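Local coordinates for aminoglycoside phosphotransferase (Alicyclobacillus acidocaldarius subsp. acidocaldarius, PDB 4PDY), which probably transfers phosphate to a small-molecule substrate, as a member of the aminoglycoside phosphotransferase family with its protein-kinase-like fold, at residues A[184-195]-A[325-336]. Sequence-based numbering, arbitrary orientation.
With SCN (thiocyanate ion), chain C.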
loop_
_atom_site.group_PDB
_atom_site.type_symbol
_atom_site.label_atom_id
_atom_site.label_comp_id
_atom_site.label_asym_id
_atom_site.label_seq_id
_atom_site.Cartn_x
_atom_site.Cartn_y
_atom_site.Cartn_z
ATOM N N LEU A 184 -11.633 -20.496 -16.725
ATOM C CA LEU A 184 -12.135 -19.191 -16.343
ATOM C C LEU A 184 -11.209 -18.071 -16.861
ATOM O O LEU A 184 -11.678 -17.083 -17.401
ATOM C CB LEU A 184 -12.318 -19.119 -14.826
ATOM C CG LEU A 184 -12.741 -17.764 -14.267
ATOM C CD1 LEU A 184 -14.070 -17.291 -14.843
ATOM C CD2 LEU A 184 -12.827 -17.841 -12.755
ATOM N N LEU A 185 -9.910 -18.219 -16.668
ATOM C CA LEU A 185 -8.960 -17.230 -17.195
ATOM C C LEU A 185 -9.125 -17.076 -18.725
ATOM O O LEU A 185 -9.206 -15.956 -19.238
ATOM C CB LEU A 185 -7.521 -17.626 -16.834
ATOM C CG LEU A 185 -6.459 -16.625 -17.304
ATOM C CD1 LEU A 185 -6.550 -15.315 -16.528
ATOM C CD2 LEU A 185 -5.082 -17.245 -17.162
ATOM N N LEU A 186 -9.228 -18.190 -19.435
ATOM C CA LEU A 186 -9.401 -18.121 -20.900
ATOM C C LEU A 186 -10.692 -17.413 -21.302
ATOM O O LEU A 186 -10.714 -16.680 -22.310
ATOM C CB LEU A 186 -9.312 -19.516 -21.525
ATOM C CG LEU A 186 -7.900 -20.115 -21.485
ATOM C CD1 LEU A 186 -7.950 -21.618 -21.657
ATOM C CD2 LEU A 186 -6.998 -19.472 -22.534
ATOM N N SER A 187 -11.738 -17.596 -20.503
ATOM C CA SER A 187 -13.028 -16.985 -20.793
ATOM C C SER A 187 -13.007 -15.464 -20.729
ATOM O O SER A 187 -13.896 -14.827 -21.285
ATOM C CB SER A 187 -14.122 -17.493 -19.849
ATOM O OG SER A 187 -14.034 -16.900 -18.552
HETATM N N MSE A 188 -12.028 -14.881 -20.041
HETATM C CA MSE A 188 -11.972 -13.420 -19.906
HETATM C C MSE A 188 -10.828 -12.781 -20.674
HETATM O O MSE A 188 -10.543 -11.603 -20.459
HETATM C CB MSE A 188 -12.001 -12.999 -18.435
HETATM C CG MSE A 188 -10.769 -13.484 -17.723
HETATM SE SE MSE A 188 -10.722 -12.842 -15.855
HETATM C CE MSE A 188 -11.793 -14.306 -15.340
ATOM N N ARG A 189 -10.202 -13.507 -21.603
ATOM C CA ARG A 189 -9.039 -12.969 -22.309
ATOM C C ARG A 189 -9.321 -11.653 -23.016
ATOM O O ARG A 189 -8.497 -10.755 -22.992
ATOM C CB ARG A 189 -8.548 -13.949 -23.366
ATOM C CG ARG A 189 -7.748 -15.107 -22.817
ATOM C CD ARG A 189 -7.460 -16.098 -23.940
ATOM N NE ARG A 189 -8.620 -16.961 -24.173
ATOM C CZ ARG A 189 -8.714 -17.867 -25.141
ATOM N NH1 ARG A 189 -7.727 -18.030 -26.031
ATOM N NH2 ARG A 189 -9.822 -18.604 -25.223
ATOM N N ASP A 190 -10.472 -11.542 -23.666
ATOM C CA ASP A 190 -10.725 -10.355 -24.466
ATOM C C ASP A 190 -10.894 -9.128 -23.567
ATOM O O ASP A 190 -10.337 -8.061 -23.884
ATOM C CB ASP A 190 -11.899 -10.565 -25.428
ATOM C CG ASP A 190 -11.556 -11.537 -26.574
ATOM O OD1 ASP A 190 -10.651 -11.235 -27.404
ATOM O OD2 ASP A 190 -12.200 -12.604 -26.650
ATOM N N GLU A 191 -11.560 -9.278 -22.409
ATOM C CA GLU A 191 -11.677 -8.148 -21.481
ATOM C C GLU A 191 -10.331 -7.793 -20.856
ATOM O O GLU A 191 -10.013 -6.626 -20.652
ATOM C CB GLU A 191 -12.701 -8.400 -20.367
ATOM C CG GLU A 191 -12.719 -7.300 -19.289
ATOM C CD GLU A 191 -13.674 -7.566 -18.125
ATOM O OE1 GLU A 191 -13.189 -7.883 -16.979
ATOM O OE2 GLU A 191 -14.904 -7.455 -18.368
ATOM N N LEU A 192 -9.572 -8.804 -20.471
ATOM C CA LEU A 192 -8.271 -8.552 -19.873
ATOM C C LEU A 192 -7.358 -7.817 -20.863
ATOM O O LEU A 192 -6.674 -6.868 -20.505
ATOM C CB LEU A 192 -7.637 -9.876 -19.442
ATOM C CG LEU A 192 -8.295 -10.625 -18.281
ATOM C CD1 LEU A 192 -7.572 -11.954 -18.130
ATOM C CD2 LEU A 192 -8.196 -9.827 -17.001
ATOM N N HIS A 193 -7.371 -8.275 -22.111
ATOM C CA HIS A 193 -6.578 -7.650 -23.181
ATOM C C HIS A 193 -6.990 -6.184 -23.373
ATOM O O HIS A 193 -6.136 -5.287 -23.420
ATOM C CB HIS A 193 -6.727 -8.464 -24.473
ATOM C CG HIS A 193 -5.912 -7.966 -25.630
ATOM N ND1 HIS A 193 -6.098 -8.432 -26.910
ATOM C CD2 HIS A 193 -4.907 -7.064 -25.702
ATOM C CE1 HIS A 193 -5.246 -7.835 -27.725
ATOM N NE2 HIS A 193 -4.513 -6.996 -27.018
ATOM N N ARG A 194 -8.290 -5.940 -23.433
ATOM C CA ARG A 194 -8.805 -4.581 -23.620
ATOM C C ARG A 194 -8.354 -3.668 -22.485
ATOM O O ARG A 194 -7.865 -2.565 -22.703
ATOM C CB ARG A 194 -10.332 -4.569 -23.711
ATOM C CG ARG A 194 -10.877 -3.240 -24.202
ATOM C CD ARG A 194 -12.387 -3.054 -24.073
ATOM N NE ARG A 194 -13.159 -4.295 -24.131
ATOM C CZ ARG A 194 -13.881 -4.822 -23.136
ATOM N NH1 ARG A 194 -13.985 -4.235 -21.954
ATOM N NH2 ARG A 194 -14.530 -5.958 -23.341
ATOM N N ASP A 195 -8.505 -4.145 -21.251
ATOM C CA ASP A 195 -8.126 -3.331 -20.112
ATOM C C ASP A 195 -6.621 -3.043 -20.059
ATOM O O ASP A 195 -6.205 -1.922 -19.769
ATOM C CB ASP A 195 -8.531 -4.023 -18.806
ATOM C CG ASP A 195 -10.009 -3.887 -18.461
ATOM O OD1 ASP A 195 -10.721 -3.061 -19.062
ATOM O OD2 ASP A 195 -10.447 -4.621 -17.534
ATOM N N LEU A 325 -9.984 -15.412 -8.557
ATOM C CA LEU A 325 -10.349 -15.148 -9.947
ATOM C C LEU A 325 -11.874 -15.206 -10.135
ATOM O O LEU A 325 -12.454 -14.417 -10.894
ATOM C CB LEU A 325 -9.646 -16.119 -10.879
ATOM C CG LEU A 325 -9.738 -15.729 -12.354
ATOM C CD1 LEU A 325 -8.958 -14.461 -12.622
ATOM C CD2 LEU A 325 -9.208 -16.857 -13.206
ATOM N N GLN A 326 -12.536 -16.104 -9.390
ATOM C CA GLN A 326 -13.994 -16.180 -9.419
ATOM C C GLN A 326 -14.616 -14.873 -8.924
ATOM O O GLN A 326 -15.560 -14.347 -9.536
ATOM C CB GLN A 326 -14.530 -17.343 -8.579
ATOM C CG GLN A 326 -14.318 -18.705 -9.219
ATOM C CD GLN A 326 -14.571 -19.871 -8.287
ATOM O OE1 GLN A 326 -14.470 -19.745 -7.064
ATOM N NE2 GLN A 326 -14.924 -20.994 -8.851
ATOM N N GLN A 327 -14.091 -14.341 -7.824
ATOM C CA GLN A 327 -14.594 -13.079 -7.313
ATOM C C GLN A 327 -14.351 -11.936 -8.292
ATOM O O GLN A 327 -15.207 -11.069 -8.440
ATOM C CB GLN A 327 -13.987 -12.727 -5.951
ATOM C CG GLN A 327 -14.363 -11.320 -5.477
ATOM C CD GLN A 327 -14.262 -11.117 -3.981
ATOM O OE1 GLN A 327 -14.668 -11.978 -3.193
ATOM N NE2 GLN A 327 -13.747 -9.952 -3.574
ATOM N N TYR A 328 -13.200 -11.935 -8.965
ATOM C CA TYR A 328 -12.940 -10.900 -9.962
ATOM C C TYR A 328 -13.980 -10.988 -11.088
ATOM O O TYR A 328 -14.517 -9.980 -11.537
ATOM C CB TYR A 328 -11.539 -11.061 -10.539
ATOM C CG TYR A 328 -11.143 -9.931 -11.484
ATOM C CD1 TYR A 328 -10.563 -8.769 -10.994
ATOM C CD2 TYR A 328 -11.379 -10.017 -12.839
ATOM C CE1 TYR A 328 -10.215 -7.732 -11.833
ATOM C CE2 TYR A 328 -11.012 -8.991 -13.681
ATOM C CZ TYR A 328 -10.434 -7.854 -13.168
ATOM O OH TYR A 328 -10.061 -6.813 -13.989
ATOM N N ALA A 329 -14.276 -12.198 -11.536
ATOM C CA ALA A 329 -15.255 -12.403 -12.594
ATOM C C ALA A 329 -16.644 -11.915 -12.170
ATOM O O ALA A 329 -17.350 -11.267 -12.937
ATOM C CB ALA A 329 -15.306 -13.861 -12.993
ATOM N N VAL A 330 -17.028 -12.241 -10.938
ATOM C CA VAL A 330 -18.318 -11.792 -10.384
ATOM C C VAL A 330 -18.450 -10.272 -10.423
ATOM O O VAL A 330 -19.504 -9.735 -10.772
ATOM C CB VAL A 330 -18.528 -12.308 -8.941
ATOM C CG1 VAL A 330 -19.668 -11.583 -8.247
ATOM C CG2 VAL A 330 -18.785 -13.805 -8.971
ATOM N N GLN A 331 -17.370 -9.593 -10.077
ATOM C CA GLN A 331 -17.356 -8.131 -10.001
ATOM C C GLN A 331 -16.985 -7.407 -11.287
ATOM O O GLN A 331 -16.975 -6.170 -11.317
ATOM C CB GLN A 331 -16.387 -7.708 -8.907
ATOM C CG GLN A 331 -16.789 -8.284 -7.569
ATOM C CD GLN A 331 -16.058 -7.667 -6.416
ATOM O OE1 GLN A 331 -14.988 -7.047 -6.553
ATOM N NE2 GLN A 331 -16.643 -7.820 -5.252
ATOM N N ALA A 332 -16.682 -8.159 -12.334
ATOM C CA ALA A 332 -16.073 -7.558 -13.516
ATOM C C ALA A 332 -16.951 -6.475 -14.143
ATOM O O ALA A 332 -16.442 -5.423 -14.537
ATOM C CB ALA A 332 -15.713 -8.625 -14.535
ATOM N N GLU A 333 -18.256 -6.711 -14.247
ATOM C CA GLU A 333 -19.119 -5.702 -14.858
ATOM C C GLU A 333 -19.258 -4.465 -13.986
ATOM O O GLU A 333 -19.265 -3.350 -14.493
ATOM C CB GLU A 333 -20.503 -6.246 -15.217
ATOM C CG GLU A 333 -21.417 -5.151 -15.751
ATOM C CD GLU A 333 -20.741 -4.348 -16.859
ATOM O OE1 GLU A 333 -20.111 -4.987 -17.706
ATOM O OE2 GLU A 333 -20.786 -3.096 -16.883
ATOM N N LYS A 334 -19.358 -4.656 -12.672
ATOM C CA LYS A 334 -19.383 -3.512 -11.753
ATOM C C LYS A 334 -18.097 -2.688 -11.828
ATOM O O LYS A 334 -18.132 -1.459 -11.788
ATOM C CB LYS A 334 -19.636 -3.960 -10.304
ATOM C CG LYS A 334 -21.084 -4.259 -10.003
ATOM C CD LYS A 334 -21.944 -3.004 -9.993
ATOM C CE LYS A 334 -21.772 -2.214 -8.713
ATOM N NZ LYS A 334 -22.777 -1.124 -8.640
ATOM N N ARG A 335 -16.968 -3.374 -11.953
ATOM C CA ARG A 335 -15.674 -2.706 -12.118
ATOM C C ARG A 335 -15.642 -1.884 -13.421
ATOM O O ARG A 335 -15.226 -0.719 -13.426
ATOM C CB ARG A 335 -14.545 -3.744 -12.092
ATOM C CG ARG A 335 -13.168 -3.185 -12.407
ATOM C CD ARG A 335 -12.090 -4.249 -12.274
ATOM N NE ARG A 335 -10.772 -3.769 -12.653
ATOM C CZ ARG A 335 -10.351 -3.637 -13.922
ATOM N NH1 ARG A 335 -11.141 -3.980 -14.932
ATOM N NH2 ARG A 335 -9.131 -3.180 -14.164
ATOM N N GLN A 336 -16.090 -2.499 -14.517
ATOM C CA GLN A 336 -16.187 -1.803 -15.808
ATOM C C GLN A 336 -17.065 -0.563 -15.687
ATOM O O GLN A 336 -16.700 0.509 -16.158
ATOM C CB GLN A 336 -16.765 -2.727 -16.885
ATOM C CG GLN A 336 -15.820 -3.825 -17.342
ATOM C CD GLN A 336 -14.547 -3.289 -17.960
ATOM O OE1 GLN A 336 -14.591 -2.436 -18.848
ATOM N NE2 GLN A 336 -13.419 -3.796 -17.520
HETATM S S SCN C . -7.462 -5.482 -10.872
HETATM C C SCN C . -8.263 -4.392 -10.423
HETATM N N SCN C . -8.876 -3.558 -10.077
HETATM O O HOH W 1 -13.630 -5.544 -15.278
HETATM O O HOH W 2 -10.402 -7.146 -16.521
HETATM O O HOH W 3 -12.440 -2.503 -20.919
#
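In the helical part of this kinase-like fold, L184, M188 and D195 face L325, A329 and R335 where the broken helix pair 180-187 and 189-203 packs against the long helix 319-347. The axes of 189-195 and 325-336 cross at 54° and come no nearer than 12.6 Å, a spacing filled by long side chains and bridging water. At one end the contact is apolar: L184 and L325 meet tip to tip, CD2 of L184 lying 3.8 Å from CG of L325. M188, a selenomethionine at the N-cap of the second helix, bends at chi3 (85°), which brings its CE to 3.9 Å from CG of L325 and its SE obliquely beside the Y328 ring, 5.3 Å from the centroid, a Met-aromatic contact. At the other end D195 takes donors from two successive residues of 325-336. NH1 of R335 meets its OD2 at 2.8 Å in a salt bridge, coming from above the carboxylate plane, whereas the Q336 amide lies nearly coplanar with the carboxylate and gives NE2 to the syn lone pair of OD1 in a nearly straight 3.2 Å bond. R300 of helix 289-300 forms a further salt bridge with OD1. A leucine in place of D195 would probably leave R335 and R300 without this shared carboxylate and take one restraint from the Q336 amide. The Y328 hydroxyl sits over the centre of the R335 guanidinium, and one water links it to E191 OE1 and D195 OD2. A second water joins E191 OE1 to the A332 carbonyl, R335 and Q336. Beyond the pair, helix 154-173 packs on L185 and L192 through W169, and helix 303-315 meets Y328 through L304 and P305.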